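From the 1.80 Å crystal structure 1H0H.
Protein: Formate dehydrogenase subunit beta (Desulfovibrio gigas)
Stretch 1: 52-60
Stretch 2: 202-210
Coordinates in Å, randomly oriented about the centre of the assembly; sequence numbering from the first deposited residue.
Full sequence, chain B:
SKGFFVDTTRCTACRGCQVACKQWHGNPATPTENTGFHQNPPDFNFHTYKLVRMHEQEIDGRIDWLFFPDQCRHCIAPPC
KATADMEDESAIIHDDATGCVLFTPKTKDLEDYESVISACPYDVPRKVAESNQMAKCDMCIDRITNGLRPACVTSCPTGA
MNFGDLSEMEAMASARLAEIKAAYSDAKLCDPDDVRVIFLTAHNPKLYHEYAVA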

ATOM      1  N   VAL B  52     -10.698  21.680  -7.713  1.00 16.44           N
ATOM      2  CA  VAL B  52      -9.371  21.885  -7.152  1.00 16.57           C
ATOM      3  C   VAL B  52      -8.422  22.419  -8.218  1.00 16.71           C
ATOM      4  O   VAL B  52      -8.017  21.713  -9.152  1.00 17.90           O
ATOM      5  CB  VAL B  52      -8.806  20.614  -6.453  1.00 15.62           C
ATOM      6  CG1 VAL B  52      -7.409  20.886  -5.942  1.00 17.25           C
ATOM      7  CG2 VAL B  52      -9.738  20.187  -5.295  1.00 15.44           C
ATOM      8  N   ARG B  53      -8.096  23.698  -8.089  1.00 16.98           N
ATOM      9  CA  ARG B  53      -7.226  24.338  -9.044  1.00 15.77           C
ATOM     10  C   ARG B  53      -5.803  24.102  -8.593  1.00 16.08           C
ATOM     11  O   ARG B  53      -5.540  24.025  -7.399  1.00 14.92           O
ATOM     12  CB  ARG B  53      -7.558  25.820  -9.118  1.00 15.00           C
ATOM     13  CG  ARG B  53      -8.915  26.118  -9.715  1.00 16.10           C
ATOM     14  CD  ARG B  53      -9.211  27.608  -9.806  1.00 15.74           C
ATOM     15  NE  ARG B  53     -10.593  27.913 -10.166  1.00 16.39           N
ATOM     16  CZ  ARG B  53     -11.072  27.820 -11.400  1.00 16.72           C
ATOM     17  NH1 ARG B  53     -10.291  27.403 -12.397  1.00 17.90           N
ATOM     18  NH2 ARG B  53     -12.327  28.138 -11.641  1.00 17.75           N
ATOM     19  N   MET B  54      -4.891  23.934  -9.543  1.00 15.72           N
ATOM     20  CA  MET B  54      -3.521  23.569  -9.203  1.00 16.75           C
ATOM     21  C   MET B  54      -2.572  24.350 -10.091  1.00 17.63           C
ATOM     22  O   MET B  54      -2.677  24.285 -11.334  1.00 15.94           O
ATOM     23  CB  MET B  54      -3.299  22.051  -9.373  1.00 17.21           C
ATOM     24  CG  MET B  54      -4.296  21.143  -8.617  1.00 17.01           C
ATOM     25  SD  MET B  54      -4.267  19.374  -9.176  1.00 20.61           S
ATOM     26  CE  MET B  54      -2.685  18.794  -8.485  1.00 16.75           C
ATOM     27  N   HIS B  55      -1.645  25.086  -9.473  1.00 16.28           N
ATOM     28  CA  HIS B  55      -0.708  25.912 -10.246  1.00 16.27           C
ATOM     29  C   HIS B  55       0.720  25.864  -9.732  1.00 14.73           C
ATOM     30  O   HIS B  55       1.009  26.189  -8.568  1.00 14.62           O
ATOM     31  CB  HIS B  55      -1.169  27.376 -10.304  1.00 20.27           C
ATOM     32  CG  HIS B  55      -2.394  27.586 -11.133  1.00 23.20           C
ATOM     33  ND1 HIS B  55      -3.605  27.963 -10.592  1.00 25.98           N
ATOM     34  CD2 HIS B  55      -2.610  27.434 -12.463  1.00 25.55           C
ATOM     35  CE1 HIS B  55      -4.510  28.060 -11.552  1.00 25.09           C
ATOM     36  NE2 HIS B  55      -3.931  27.750 -12.698  1.00 26.77           N
ATOM     37  N   GLU B  56       1.619  25.472 -10.610  1.00 14.03           N
ATOM     38  CA  GLU B  56       3.018  25.466 -10.270  1.00 15.66           C
ATOM     39  C   GLU B  56       3.475  26.905 -10.192  1.00 16.30           C
ATOM     40  O   GLU B  56       3.082  27.723 -11.033  1.00 17.07           O
ATOM     41  CB  GLU B  56       3.829  24.732 -11.328  1.00 16.15           C
ATOM     42  CG  GLU B  56       3.678  23.234 -11.219  1.00 15.90           C
ATOM     43  CD  GLU B  56       4.698  22.501 -12.029  1.00 14.88           C
ATOM     44  OE1 GLU B  56       5.690  23.105 -12.517  1.00 16.80           O
ATOM     45  OE2 GLU B  56       4.496  21.303 -12.193  1.00 17.23           O
ATOM     46  N   GLN B  57       4.288  27.221  -9.187  1.00 16.92           N
ATOM     47  CA  GLN B  57       4.809  28.579  -9.036  1.00 18.20           C
ATOM     48  C   GLN B  57       6.177  28.532  -8.431  1.00 19.24           C
ATOM     49  O   GLN B  57       6.395  27.865  -7.421  1.00 19.87           O
ATOM     50  CB  GLN B  57       3.911  29.449  -8.127  1.00 17.71           C
ATOM     51  CG  GLN B  57       2.462  29.594  -8.559  1.00 18.14           C
ATOM     52  CD  GLN B  57       2.295  30.473  -9.804  1.00 18.78           C
ATOM     53  OE1 GLN B  57       3.276  30.919 -10.373  1.00 16.79           O
ATOM     54  NE2 GLN B  57       1.041  30.727 -10.205  1.00 18.65           N
ATOM     55  N   GLU B  58       7.107  29.231  -9.060  1.00 21.43           N
ATOM     56  CA  GLU B  58       8.445  29.337  -8.528  1.00 24.15           C
ATOM     57  C   GLU B  58       8.415  30.510  -7.576  1.00 23.99           C
ATOM     58  O   GLU B  58       8.107  31.630  -7.954  1.00 24.58           O
ATOM     59  CB  GLU B  58       9.443  29.571  -9.652  1.00 25.87           C
ATOM     60  CG  GLU B  58      10.898  29.389  -9.276  1.00 29.52           C
ATOM     61  CD  GLU B  58      11.772  29.333 -10.515  1.00 31.92           C
ATOM     62  OE1 GLU B  58      11.283  29.740 -11.596  1.00 33.01           O
ATOM     63  OE2 GLU B  58      12.937  28.875 -10.421  1.00 33.17           O
ATOM     64  N   ILE B  59       8.697  30.241  -6.319  1.00 24.40           N
ATOM     65  CA  ILE B  59       8.681  31.282  -5.319  1.00 24.52           C
ATOM     66  C   ILE B  59      10.037  31.365  -4.648  1.00 25.07           C
ATOM     67  O   ILE B  59      10.519  30.378  -4.082  1.00 25.26           O
ATOM     68  CB  ILE B  59       7.601  30.976  -4.290  1.00 25.69           C
ATOM     69  CG1 ILE B  59       6.226  31.083  -4.944  1.00 25.71           C
ATOM     70  CG2 ILE B  59       7.712  31.925  -3.097  1.00 26.05           C
ATOM     71  CD1 ILE B  59       5.113  30.705  -4.053  1.00 26.90           C
ATOM     72  N   ASP B  60      10.653  32.542  -4.730  1.00 25.08           N
ATOM     73  CA  ASP B  60      11.968  32.774  -4.136  1.00 25.94           C
ATOM     74  C   ASP B  60      12.966  31.743  -4.653  1.00 25.67           C
ATOM     75  O   ASP B  60      13.741  31.153  -3.893  1.00 25.71           O
ATOM     76  CB  ASP B  60      11.906  32.749  -2.603  0.50 26.30           C
ATOM     77  CG  ASP B  60      11.221  33.978  -2.027  0.50 26.61           C
ATOM     78  OD1 ASP B  60      11.304  35.057  -2.651  0.50 26.51           O
ATOM     79  OD2 ASP B  60      10.572  33.952  -0.959  0.50 26.91           O
ATOM     80  N   ALA B 202      -1.029  31.849   0.969  1.00 16.27           N
ATOM     81  CA  ALA B 202       0.265  32.170   1.537  1.00 15.94           C
ATOM     82  C   ALA B 202       1.039  33.170   0.675  1.00 15.37           C
ATOM     83  O   ALA B 202       2.069  33.659   1.080  1.00 15.98           O
ATOM     84  CB  ALA B 202       1.084  30.893   1.751  1.00 15.73           C
ATOM     85  N   HIS B 203       0.527  33.443  -0.517  1.00 16.01           N
ATOM     86  CA  HIS B 203       1.169  34.351  -1.452  1.00 15.87           C
ATOM     87  C   HIS B 203       0.085  35.083  -2.218  1.00 15.07           C
ATOM     88  O   HIS B 203      -1.096  34.830  -2.017  1.00 13.95           O
ATOM     89  CB  HIS B 203       2.035  33.564  -2.452  1.00 16.30           C
ATOM     90  CG  HIS B 203       2.874  32.511  -1.813  1.00 17.08           C
ATOM     91  ND1 HIS B 203       4.168  32.737  -1.408  1.00 18.91           N
ATOM     92  CD2 HIS B 203       2.588  31.233  -1.473  1.00 17.53           C
ATOM     93  CE1 HIS B 203       4.653  31.638  -0.859  1.00 19.83           C
ATOM     94  NE2 HIS B 203       3.713  30.710  -0.890  1.00 18.84           N
ATOM     95  N   ASN B 204       0.495  35.987  -3.095  1.00 14.94           N
ATOM     96  CA  ASN B 204      -0.429  36.681  -3.972  1.00 15.69           C
ATOM     97  C   ASN B 204      -1.535  35.739  -4.480  1.00 15.59           C
ATOM     98  O   ASN B 204      -1.243  34.736  -5.131  1.00 15.11           O
ATOM     99  CB  ASN B 204       0.360  37.217  -5.155  1.00 16.76           C
ATOM    100  CG  ASN B 204      -0.518  37.830  -6.220  1.00 17.52           C
ATOM    101  OD1 ASN B 204      -1.704  38.056  -6.006  1.00 16.53           O
ATOM    102  ND2 ASN B 204       0.081  38.114  -7.394  1.00 17.95           N
ATOM    103  N   PRO B 205      -2.783  36.030  -4.109  1.00 15.19           N
ATOM    104  CA  PRO B 205      -3.972  35.267  -4.523  1.00 15.92           C
ATOM    105  C   PRO B 205      -4.036  34.878  -5.999  1.00 15.17           C
ATOM    106  O   PRO B 205      -4.479  33.766  -6.346  1.00 14.25           O
ATOM    107  CB  PRO B 205      -5.122  36.232  -4.187  1.00 16.92           C
ATOM    108  CG  PRO B 205      -4.657  36.951  -2.987  1.00 16.69           C
ATOM    109  CD  PRO B 205      -3.136  37.099  -3.151  1.00 17.20           C
ATOM    110  N   LYS B 206      -3.563  35.775  -6.854  1.00 14.28           N
ATOM    111  CA  LYS B 206      -3.579  35.559  -8.288  1.00 14.49           C
ATOM    112  C   LYS B 206      -2.600  34.459  -8.743  1.00 14.49           C
ATOM    113  O   LYS B 206      -2.656  33.987  -9.882  1.00 16.78           O
ATOM    114  CB  LYS B 206      -3.382  36.894  -9.021  1.00 16.58           C
ATOM    115  CG  LYS B 206      -4.638  37.795  -8.970  1.00 16.79           C
ATOM    116  CD  LYS B 206      -4.394  39.156  -9.627  1.00 19.69           C
ATOM    117  CE  LYS B 206      -5.634  40.026  -9.628  1.00 20.39           C
ATOM    118  NZ  LYS B 206      -6.342  40.041  -8.301  1.00 21.30           N
ATOM    119  N   LEU B 207      -1.709  34.051  -7.859  1.00 14.67           N
ATOM    120  CA  LEU B 207      -0.816  32.929  -8.153  1.00 14.33           C
ATOM    121  C   LEU B 207      -1.587  31.628  -7.937  1.00 14.46           C
ATOM    122  O   LEU B 207      -1.213  30.574  -8.461  1.00 15.35           O
ATOM    123  CB  LEU B 207       0.417  32.960  -7.256  1.00 13.90           C
ATOM    124  CG  LEU B 207       1.341  34.135  -7.529  1.00 14.30           C
ATOM    125  CD1 LEU B 207       2.443  34.195  -6.522  1.00 14.66           C
ATOM    126  CD2 LEU B 207       1.886  34.015  -8.932  1.00 14.70           C
ATOM    127  N   TYR B 208      -2.671  31.701  -7.183  1.00 14.95           N
ATOM    128  CA  TYR B 208      -3.527  30.523  -6.982  1.00 14.86           C
ATOM    129  C   TYR B 208      -4.613  30.445  -8.044  1.00 16.78           C
ATOM    130  O   TYR B 208      -4.905  29.369  -8.582  1.00 18.35           O
ATOM    131  CB  TYR B 208      -4.196  30.535  -5.609  1.00 14.63           C
ATOM    132  CG  TYR B 208      -3.258  30.345  -4.435  1.00 15.40           C
ATOM    133  CD1 TYR B 208      -2.381  31.361  -4.039  1.00 14.67           C
ATOM    134  CD2 TYR B 208      -3.267  29.163  -3.709  1.00 15.83           C
ATOM    135  CE1 TYR B 208      -1.522  31.185  -2.962  1.00 15.73           C
ATOM    136  CE2 TYR B 208      -2.425  28.985  -2.608  1.00 16.22           C
ATOM    137  CZ  TYR B 208      -1.553  29.990  -2.240  1.00 14.94           C
ATOM    138  OH  TYR B 208      -0.705  29.794  -1.155  1.00 14.73           O
ATOM    139  N   HIS B 209      -5.217  31.584  -8.346  1.00 16.00           N
ATOM    140  CA  HIS B 209      -6.299  31.622  -9.325  1.00 16.52           C
ATOM    141  C   HIS B 209      -6.559  33.063  -9.691  1.00 16.34           C
ATOM    142  O   HIS B 209      -6.529  33.943  -8.819  1.00 14.49           O
ATOM    143  CB  HIS B 209      -7.565  30.984  -8.743  1.00 16.97           C
ATOM    144  CG  HIS B 209      -8.733  30.996  -9.670  1.00 17.31           C
ATOM    145  ND1 HIS B 209      -8.623  30.677 -11.004  1.00 17.53           N
ATOM    146  CD2 HIS B 209     -10.040  31.292  -9.457  1.00 17.30           C
ATOM    147  CE1 HIS B 209      -9.814  30.753 -11.572  1.00 18.72           C
ATOM    148  NE2 HIS B 209     -10.690  31.136 -10.657  1.00 16.95           N
ATOM    149  N   GLU B 210      -6.767  33.308 -10.981  1.00 17.59           N
ATOM    150  CA  GLU B 210      -6.931  34.687 -11.476  1.00 19.50           C
ATOM    151  C   GLU B 210      -8.096  35.402 -10.830  1.00 18.68           C
ATOM    152  O   GLU B 210      -8.122  36.632 -10.749  1.00 19.94           O
ATOM    153  CB  GLU B 210      -7.082  34.705 -12.996  1.00 21.94           C
ATOM    154  CG  GLU B 210      -8.255  33.899 -13.553  1.00 24.23           C
ATOM    155  CD  GLU B 210      -8.286  33.891 -15.092  1.00 25.66           C
ATOM    156  OE1 GLU B 210      -7.821  34.872 -15.730  1.00 27.13           O
ATOM    157  OE2 GLU B 210      -8.762  32.893 -15.672  1.00 27.71           O
TER
HETATM  158  O   HOH W   1      -0.337  32.511 -12.045  1.00 44.15           O

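The guanidinium of R53 lies flat on the imidazole of H209, the two planes within 6° of parallel and their centres 3.6 Å apart. Arginine and histidine are both often thought of as cations, yet here they meet as two flat, delocalised surfaces, with CZ of R53 only 3.2 Å from CE1 of H209. NE of R53 also comes within 3.3 Å of NE2 of H209, but the angle is poor and no hydrogen bond results: a donor whose N-H lies in its own plane cannot aim at a ring stacked over its face. The bonding capacity of the guanidinium is not thereby wasted, since NE and NH2 are hydrogen-bonded elsewhere in the structure. The stack continues into the aliphatic part of the side chain, where CD of R53 sits 3.5 Å from the centroid of the H209 ring, 16° off its normal.

The contact illustrates a general principle: a strand can present one face to an irregular segment and engage it through side chains alone. Along strand 52-59, R53, H55, Q57 and I59 all direct their CA-to-CB bonds toward the second stretch, whereas the intervening M54 and E56 point away. The nearest CA atoms across the contact are 6.3 Å apart, between H55 and Y208, and no backbone-to-backbone hydrogen bond crosses the gap.

The middle of the row is polar. ND1 of H55 donates to O of Y208 at 2.8 Å, the acceptor lying at the edge of the imidazole, near its plane, where a ring nitrogen can direct its hydrogen. The N-H...O angle of 136° nevertheless shows a bent bond. One step along the strand face, NE2 of Q57 donates to O of L207 at 2.9 Å with a straighter angle of 149°. Consecutive carbonyls of the second stretch thus receive alternate side chains of the strand. The Q57 amide also approaches the L207 side chain, NE2 lying 3.6 Å from CD2, and it serves a water as well: NE2 donates to water 1 at 2.9 Å, and that water makes a weak bond, 3.5 Å long, from its O to O of K206.

At the far end the row becomes apolar. CD1 of I59 stands over the face of the H203 imidazole, 3.3 Å from the ring centroid and 8° off the normal, a nearly axial CH-pi contact. Histidine therefore appears in two roles here: H55 bonds through its edge, while H203 and H209 each offer a face.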